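Local coordinates for transcriptional regulator (Rhodococcus sp., PDB 2O0Y), which probably acts as a DNA-binding transcription factor of the IclR family, joining a helix-turn-helix domain to a GAF-like C-terminal domain, at residues 194-199 with 230-235; 151-156 with 222-227; 105-108 with 113-116. All blocks are in the same frame, centred on the assembly; numbering follows the deposited sequence.

Contact 1. Residues 194-199 with 230-235; sequences YQLVHG and GRFTED
The edge of the antiparallel sheet in the GAF-like C-terminal domain is where L196 and H198 meet F232. Strand 195-198 is the outermost strand at this end of the sheet, and 230-235 is the loop that leads from strand 219-228 into helix 237-254. L196 and H198, alternate residues on one side of the edge strand, both reach F232. The branch of L196 that touches is CD1, which lies 4.0 Å from F232 CD2, with the two side chains sliding past each other in opposite directions. A chi1 of 166° sets L196 CG opposite the backbone N and extends the isobutyl group far enough for that methyl to arrive at the ring.

F232 stands at the centre of an inverse gamma turn, closed weakly by T233 N to R231 O at 3.2 Å. From this turn the F232 side chain sets out toward the edge strand, and the ring sinks into a buried place. There Y240 of helix 237-254 meets it edge-to-face, and S206 of the neighbouring strand also touches it.

H198, itself exposed, approaches the backbone of the same residue. Its polar end is engaged elsewhere, since ND1 is hydrogen-bonded to S206 OG, which should limit how the imidazole can swing. No hydrogen bond crosses this contact; the histidine contributes van der Waals packing, with H198 CE1 resting 3.9 Å from F232 O and 4.3 Å from F232 CB.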
loop_
_atom_site.group_PDB
_atom_site.type_symbol
_atom_site.label_atom_id
_atom_site.label_comp_id
_atom_site.label_asym_id
_atom_site.label_seq_id
_atom_site.Cartn_x
_atom_site.Cartn_y
_atom_site.Cartn_z
ATOM N N TYR B 194 27.103 3.311 -11.929
ATOM C CA TYR B 194 26.042 3.053 -12.890
ATOM C C TYR B 194 26.166 1.657 -13.468
ATOM O O TYR B 194 27.174 0.970 -13.270
ATOM C CB TYR B 194 26.046 4.113 -14.015
ATOM C CG TYR B 194 27.317 4.147 -14.814
ATOM C CD1 TYR B 194 28.361 5.004 -14.463
ATOM C CD2 TYR B 194 27.487 3.310 -15.919
ATOM C CE1 TYR B 194 29.581 4.995 -15.211
ATOM C CE2 TYR B 194 28.704 3.313 -16.682
ATOM C CZ TYR B 194 29.712 4.157 -16.325
ATOM O OH TYR B 194 30.880 4.163 -17.069
ATOM N N GLN B 195 25.125 1.251 -14.177
ATOM C CA GLN B 195 25.099 -0.024 -14.901
ATOM C C GLN B 195 24.888 0.228 -16.386
ATOM O O GLN B 195 24.001 0.964 -16.756
ATOM C CB GLN B 195 23.939 -0.889 -14.389
ATOM C CG GLN B 195 24.173 -1.500 -12.995
ATOM C CD GLN B 195 25.039 -2.701 -13.040
ATOM O OE1 GLN B 195 25.361 -3.167 -14.116
ATOM N NE2 GLN B 195 25.420 -3.234 -11.868
ATOM N N LEU B 196 25.696 -0.408 -17.228
ATOM C CA LEU B 196 25.530 -0.312 -18.677
ATOM C C LEU B 196 25.617 -1.747 -19.196
ATOM O O LEU B 196 26.663 -2.369 -19.071
ATOM C CB LEU B 196 26.642 0.583 -19.272
ATOM C CG LEU B 196 26.819 0.524 -20.796
ATOM C CD1 LEU B 196 25.615 1.118 -21.484
ATOM C CD2 LEU B 196 28.036 1.341 -21.124
ATOM N N VAL B 197 24.499 -2.275 -19.699
ATOM C CA VAL B 197 24.418 -3.690 -20.066
ATOM C C VAL B 197 23.846 -3.807 -21.485
ATOM O O VAL B 197 23.081 -2.922 -21.928
ATOM C CB VAL B 197 23.467 -4.453 -19.097
ATOM C CG1 VAL B 197 23.872 -4.240 -17.633
ATOM C CG2 VAL B 197 22.074 -4.001 -19.281
ATOM N N HIS B 198 24.166 -4.904 -22.165
ATOM C CA HIS B 198 23.698 -5.139 -23.553
ATOM C C HIS B 198 23.065 -6.522 -23.708
ATOM O O HIS B 198 23.671 -7.511 -23.338
ATOM C CB HIS B 198 24.872 -5.046 -24.522
ATOM C CG HIS B 198 25.723 -3.827 -24.346
ATOM N ND1 HIS B 198 25.387 -2.596 -24.877
ATOM C CD2 HIS B 198 26.911 -3.656 -23.720
ATOM C CE1 HIS B 198 26.331 -1.719 -24.577
ATOM N NE2 HIS B 198 27.272 -2.341 -23.885
ATOM N N GLY B 199 21.855 -6.599 -24.237
ATOM C CA GLY B 199 21.299 -7.893 -24.634
ATOM C C GLY B 199 20.927 -8.795 -23.465
ATOM O O GLY B 199 20.815 -10.005 -23.620
ATOM N N GLY B 230 22.553 -0.756 -31.071
ATOM C CA GLY B 230 23.287 -0.065 -32.118
ATOM C C GLY B 230 23.435 1.439 -31.882
ATOM O O GLY B 230 24.191 2.082 -32.593
ATOM N N ARG B 231 22.700 2.007 -30.905
ATOM C CA ARG B 231 22.860 3.417 -30.548
ATOM C C ARG B 231 23.709 3.603 -29.289
ATOM O O ARG B 231 24.157 4.716 -29.006
ATOM C CB ARG B 231 21.480 4.072 -30.333
ATOM C CG ARG B 231 20.781 4.384 -31.680
ATOM C CD ARG B 231 19.804 5.585 -31.570
ATOM N NE ARG B 231 18.667 5.346 -30.698
ATOM C CZ ARG B 231 17.486 4.893 -31.124
ATOM N NH1 ARG B 231 17.335 4.587 -32.399
ATOM N NH2 ARG B 231 16.482 4.721 -30.280
ATOM N N PHE B 232 23.911 2.517 -28.551
ATOM C CA PHE B 232 24.755 2.506 -27.352
ATOM C C PHE B 232 26.137 2.082 -27.772
ATOM O O PHE B 232 26.661 1.049 -27.323
ATOM C CB PHE B 232 24.209 1.554 -26.291
ATOM C CG PHE B 232 22.962 2.044 -25.588
ATOM C CD1 PHE B 232 21.741 2.096 -26.247
ATOM C CD2 PHE B 232 23.007 2.434 -24.233
ATOM C CE1 PHE B 232 20.601 2.539 -25.574
ATOM C CE2 PHE B 232 21.870 2.872 -23.579
ATOM C CZ PHE B 232 20.679 2.912 -24.257
ATOM N N THR B 233 26.719 2.901 -28.634
ATOM C CA THR B 233 28.029 2.655 -29.193
ATOM C C THR B 233 29.150 3.334 -28.398
ATOM O O THR B 233 28.904 4.264 -27.647
ATOM C CB THR B 233 28.131 3.211 -30.623
ATOM O OG1 THR B 233 27.975 4.634 -30.601
ATOM C CG2 THR B 233 27.072 2.600 -31.546
ATOM N N GLU B 234 30.390 2.879 -28.646
ATOM C CA GLU B 234 31.613 3.503 -28.140
ATOM C C GLU B 234 31.642 5.038 -28.302
ATOM O O GLU B 234 32.056 5.740 -27.386
ATOM C CB GLU B 234 32.840 2.860 -28.835
ATOM N N ASP B 235 31.191 5.547 -29.448
ATOM C CA ASP B 235 31.060 6.998 -29.682
ATOM C C ASP B 235 29.946 7.650 -28.856
ATOM O O ASP B 235 30.061 8.798 -28.406
ATOM C CB ASP B 235 30.803 7.275 -31.176
#

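Contact 2. Residues 151-156 with 222-227; sequences GAAGKI and ALTLGG
A222 and A153 bring small side chains together where a helix start lies on a strand, and I156, one turn along, completes the apolar patch. The tightest carbon pair is I156 CG2 with A222 CB at 3.6 Å, backed by I156 CB to A222 CB at 3.9 Å. In I156 it is the CG2 branch that does the touching: it stands opposite the backbone N, whereas CG1 turns back beside that N (chi1 -69°) and carries the end of the chain away from strand 222-227. A153 CB sits over the strand between two residues of its inward face, 4.3 Å from A222 CB and 3.5 Å from T224 OG1.

This last approach is packing against a hydroxyl whose polar partner lies in the next strand, for T224 OG1 is hydrogen-bonded to S209 OG. S209 also touches A152, I156 and A222, and thus links both sides of the interface. Farther out, E200 OE1 accepts a hydrogen bond from G151 N, at the N-cap position, and forms a salt bridge with K155 NZ; one carboxylate therefore grips the helix at its start and a turn later. Its charge may also ease the closeness of K155 NZ to K185 NZ.

The helix and strand segments run nearly antiparallel, at 164°, with axes 8.3 Å apart, a spacing consistent with the small alanine side chains between them. Such a short helix laid on the central antiparallel sheet belongs to the GAF-like fold of IclR regulators, and this face is probably the one on which relatives bind their effectors.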
loop_
_atom_site.group_PDB
_atom_site.type_symbol
_atom_site.label_atom_id
_atom_site.label_comp_id
_atom_site.label_asym_id
_atom_site.label_seq_id
_atom_site.Cartn_x
_atom_site.Cartn_y
_atom_site.Cartn_z
ATOM N N GLY B 151 18.873 -6.827 -17.011
ATOM C CA GLY B 151 18.926 -5.403 -17.398
ATOM C C GLY B 151 19.572 -4.509 -16.336
ATOM O O GLY B 151 19.816 -4.936 -15.194
ATOM N N ALA B 152 19.858 -3.264 -16.726
ATOM C CA ALA B 152 20.632 -2.322 -15.925
ATOM C C ALA B 152 19.860 -1.829 -14.707
ATOM O O ALA B 152 20.421 -1.771 -13.630
ATOM C CB ALA B 152 21.040 -1.115 -16.773
ATOM N N ALA B 153 18.597 -1.449 -14.890
ATOM C CA ALA B 153 17.775 -0.923 -13.800
ATOM C C ALA B 153 17.695 -1.934 -12.661
ATOM O O ALA B 153 17.845 -1.557 -11.498
ATOM C CB ALA B 153 16.392 -0.578 -14.287
ATOM N N GLY B 154 17.458 -3.213 -12.976
ATOM C CA GLY B 154 17.326 -4.225 -11.924
ATOM C C GLY B 154 18.541 -4.271 -10.996
ATOM O O GLY B 154 18.408 -4.342 -9.776
ATOM N N LYS B 155 19.749 -4.279 -11.569
ATOM C CA LYS B 155 20.966 -4.289 -10.758
ATOM C C LYS B 155 21.208 -2.984 -9.974
ATOM O O LYS B 155 21.851 -2.997 -8.939
ATOM C CB LYS B 155 22.179 -4.648 -11.624
ATOM C CG LYS B 155 22.211 -6.153 -11.957
ATOM C CD LYS B 155 23.320 -6.512 -12.986
ATOM C CE LYS B 155 22.777 -6.666 -14.420
ATOM N NZ LYS B 155 21.990 -7.960 -14.654
ATOM N N ILE B 156 20.699 -1.859 -10.469
ATOM C CA ILE B 156 20.772 -0.604 -9.705
ATOM C C ILE B 156 19.806 -0.706 -8.516
ATOM O O ILE B 156 20.195 -0.441 -7.399
ATOM C CB ILE B 156 20.473 0.646 -10.571
ATOM C CG1 ILE B 156 21.619 0.895 -11.592
ATOM C CG2 ILE B 156 20.204 1.895 -9.683
ATOM C CD1 ILE B 156 22.930 1.362 -10.947
ATOM N N ALA B 222 15.803 4.059 -10.051
ATOM C CA ALA B 222 16.909 3.927 -11.005
ATOM C C ALA B 222 16.537 4.728 -12.246
ATOM O O ALA B 222 15.513 4.459 -12.887
ATOM C CB ALA B 222 17.104 2.488 -11.335
ATOM N N LEU B 223 17.300 5.768 -12.549
ATOM C CA LEU B 223 17.043 6.554 -13.730
ATOM C C LEU B 223 17.683 5.820 -14.921
ATOM O O LEU B 223 18.912 5.645 -14.964
ATOM C CB LEU B 223 17.666 7.932 -13.585
ATOM C CG LEU B 223 17.453 8.898 -14.762
ATOM C CD1 LEU B 223 15.952 9.349 -14.802
ATOM C CD2 LEU B 223 18.307 10.136 -14.622
ATOM N N THR B 224 16.877 5.431 -15.911
ATOM C CA THR B 224 17.353 4.479 -16.876
ATOM C C THR B 224 17.106 4.878 -18.352
ATOM O O THR B 224 15.991 5.217 -18.706
ATOM C CB THR B 224 16.694 3.130 -16.587
ATOM O OG1 THR B 224 16.959 2.785 -15.208
ATOM C CG2 THR B 224 17.264 2.018 -17.478
ATOM N N LEU B 225 18.135 4.727 -19.209
ATOM C CA LEU B 225 17.964 4.806 -20.684
ATOM C C LEU B 225 17.866 3.395 -21.226
ATOM O O LEU B 225 18.629 2.554 -20.821
ATOM C CB LEU B 225 19.204 5.441 -21.317
ATOM C CG LEU B 225 19.663 6.833 -20.916
ATOM C CD1 LEU B 225 20.811 7.208 -21.831
ATOM C CD2 LEU B 225 18.521 7.855 -21.064
ATOM N N GLY B 226 16.913 3.101 -22.109
ATOM C CA GLY B 226 16.915 1.805 -22.797
ATOM C C GLY B 226 16.650 2.073 -24.241
ATOM O O GLY B 226 15.866 2.979 -24.576
ATOM N N GLY B 227 17.299 1.305 -25.107
ATOM C CA GLY B 227 17.089 1.468 -26.525
ATOM C C GLY B 227 17.843 0.432 -27.301
ATOM O O GLY B 227 18.365 -0.517 -26.730
#

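Contact 3. Residues 105-108 with 113-116; sequences QLSA and TVNL
L106 and V114 meet through two extended torsions: L106 CG lies opposite its own backbone N (chi1 -179°), pushing the leucine end out from helix 97-110, and V114 CG1 does the same (chi1 176°), which turns the other methyl, CG2, towards the helix. The setting is a tight helix-to-strand connection in the GAF-like domain, where helix 97-110 ends and strand 113-120 begins after a few residues, folding back so that the strand packs against the last turns of the helix it has just left.

V114 CG2 is the atom that carries this contact. It is 3.8 Å from L106 CG and 3.9 Å from L106 CD2, so that the leucine lies alongside the methyl; the two side chains cross at about a right angle. V114 CG1 reaches the leucine more loosely, 4.1 Å from L106 CD2. Next to the leucine, the same CG2 methyl of V114 rests on the helix backbone, 3.5 Å from S107 N and 3.7 Å from S107 CA, with S107 CB at similar range.

Beyond these pairs, L106 also touches T244 and A247 of helix 237-254 and L225 of strand 219-228, while V114 touches L223 and L225. The valine and leucine thus lie in the layer between helices and sheet, and both are buried. S107 is the polar member of the group. Its hydroxyl is satisfied within the connection, OG being hydrogen-bonded to E112 O, with C130 O a weaker second partner. That bond keeps the serine oxygen beside the incoming chain, where S107 OG comes 4.4 Å from T113 CA.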
loop_
_atom_site.group_PDB
_atom_site.type_symbol
_atom_site.label_atom_id
_atom_site.label_comp_id
_atom_site.label_asym_id
_atom_site.label_seq_id
_atom_site.Cartn_x
_atom_site.Cartn_y
_atom_site.Cartn_z
ATOM N N GLN B 105 14.317 16.457 -20.933
ATOM C CA GLN B 105 15.518 16.976 -21.584
ATOM C C GLN B 105 16.571 15.875 -21.840
ATOM O O GLN B 105 17.223 15.828 -22.890
ATOM C CB GLN B 105 16.086 18.162 -20.788
ATOM C CG GLN B 105 17.243 18.873 -21.487
ATOM C CD GLN B 105 16.811 19.528 -22.787
ATOM O OE1 GLN B 105 15.758 20.162 -22.846
ATOM N NE2 GLN B 105 17.625 19.367 -23.845
ATOM N N LEU B 106 16.739 14.980 -20.896
ATOM C CA LEU B 106 17.633 13.814 -21.046
ATOM C C LEU B 106 17.203 13.002 -22.255
ATOM O O LEU B 106 18.050 12.552 -23.040
ATOM C CB LEU B 106 17.544 12.907 -19.775
ATOM C CG LEU B 106 18.462 11.685 -19.833
ATOM C CD1 LEU B 106 19.938 12.139 -20.178
ATOM C CD2 LEU B 106 18.362 10.882 -18.522
ATOM N N SER B 107 15.904 12.764 -22.391
ATOM C CA SER B 107 15.418 12.035 -23.584
ATOM C C SER B 107 15.785 12.767 -24.880
ATOM O O SER B 107 16.298 12.165 -25.834
ATOM C CB SER B 107 13.920 11.794 -23.507
ATOM O OG SER B 107 13.563 10.986 -24.584
ATOM N N ALA B 108 15.581 14.079 -24.909
ATOM C CA ALA B 108 15.959 14.897 -26.074
ATOM C C ALA B 108 17.460 14.848 -26.319
ATOM O O ALA B 108 17.913 14.792 -27.471
ATOM C CB ALA B 108 15.542 16.338 -25.871
ATOM N N THR B 113 14.528 6.644 -24.811
ATOM C CA THR B 113 13.455 6.651 -23.829
ATOM C C THR B 113 14.077 6.640 -22.444
ATOM O O THR B 113 15.009 5.864 -22.208
ATOM C CB THR B 113 12.546 5.440 -24.004
ATOM O OG1 THR B 113 11.820 5.609 -25.249
ATOM C CG2 THR B 113 11.508 5.348 -22.793
ATOM N N VAL B 114 13.571 7.508 -21.554
ATOM C CA VAL B 114 14.058 7.628 -20.195
ATOM C C VAL B 114 12.991 7.034 -19.298
ATOM O O VAL B 114 11.873 7.523 -19.293
ATOM C CB VAL B 114 14.278 9.083 -19.822
ATOM C CG1 VAL B 114 14.684 9.173 -18.376
ATOM C CG2 VAL B 114 15.383 9.685 -20.726
ATOM N N ASN B 115 13.345 6.001 -18.515
ATOM C CA ASN B 115 12.392 5.307 -17.605
ATOM C C ASN B 115 12.806 5.560 -16.167
ATOM O O ASN B 115 13.994 5.449 -15.855
ATOM C CB ASN B 115 12.495 3.792 -17.850
ATOM C CG ASN B 115 11.906 3.388 -19.203
ATOM O OD1 ASN B 115 10.816 3.826 -19.560
ATOM N ND2 ASN B 115 12.645 2.617 -19.972
ATOM N N LEU B 116 11.857 5.848 -15.281
ATOM C CA LEU B 116 12.189 5.958 -13.865
ATOM C C LEU B 116 11.614 4.704 -13.254
ATOM O O LEU B 116 10.390 4.521 -13.263
ATOM C CB LEU B 116 11.550 7.185 -13.195
ATOM C CG LEU B 116 12.054 7.555 -11.778
ATOM C CD1 LEU B 116 11.782 9.014 -11.516
ATOM C CD2 LEU B 116 11.253 6.828 -10.724
#

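Following the chain from the N terminus, contact 3 closes first, a tight turn from helix 97-110 into strand 113-120. The other two come later and cross: 151-156 opens contact 2, 194-199 opens contact 1 within that span, 222-227 closes contact 2, and 230-235 then closes contact 1. All three reach the same antiparallel sheet. Contact 3 covers the face shared with helix 237-254, contact 2 covers the other with helix 152-157, and contact 1 ties the edge strand to the loop before helix 237-254. Contacts 2 and 3 join through neighbouring strands, with T224 O 2.8 Å from N115 N, a probable hydrogen bond; contacts 1 and 2 touch where V197 packs on A152.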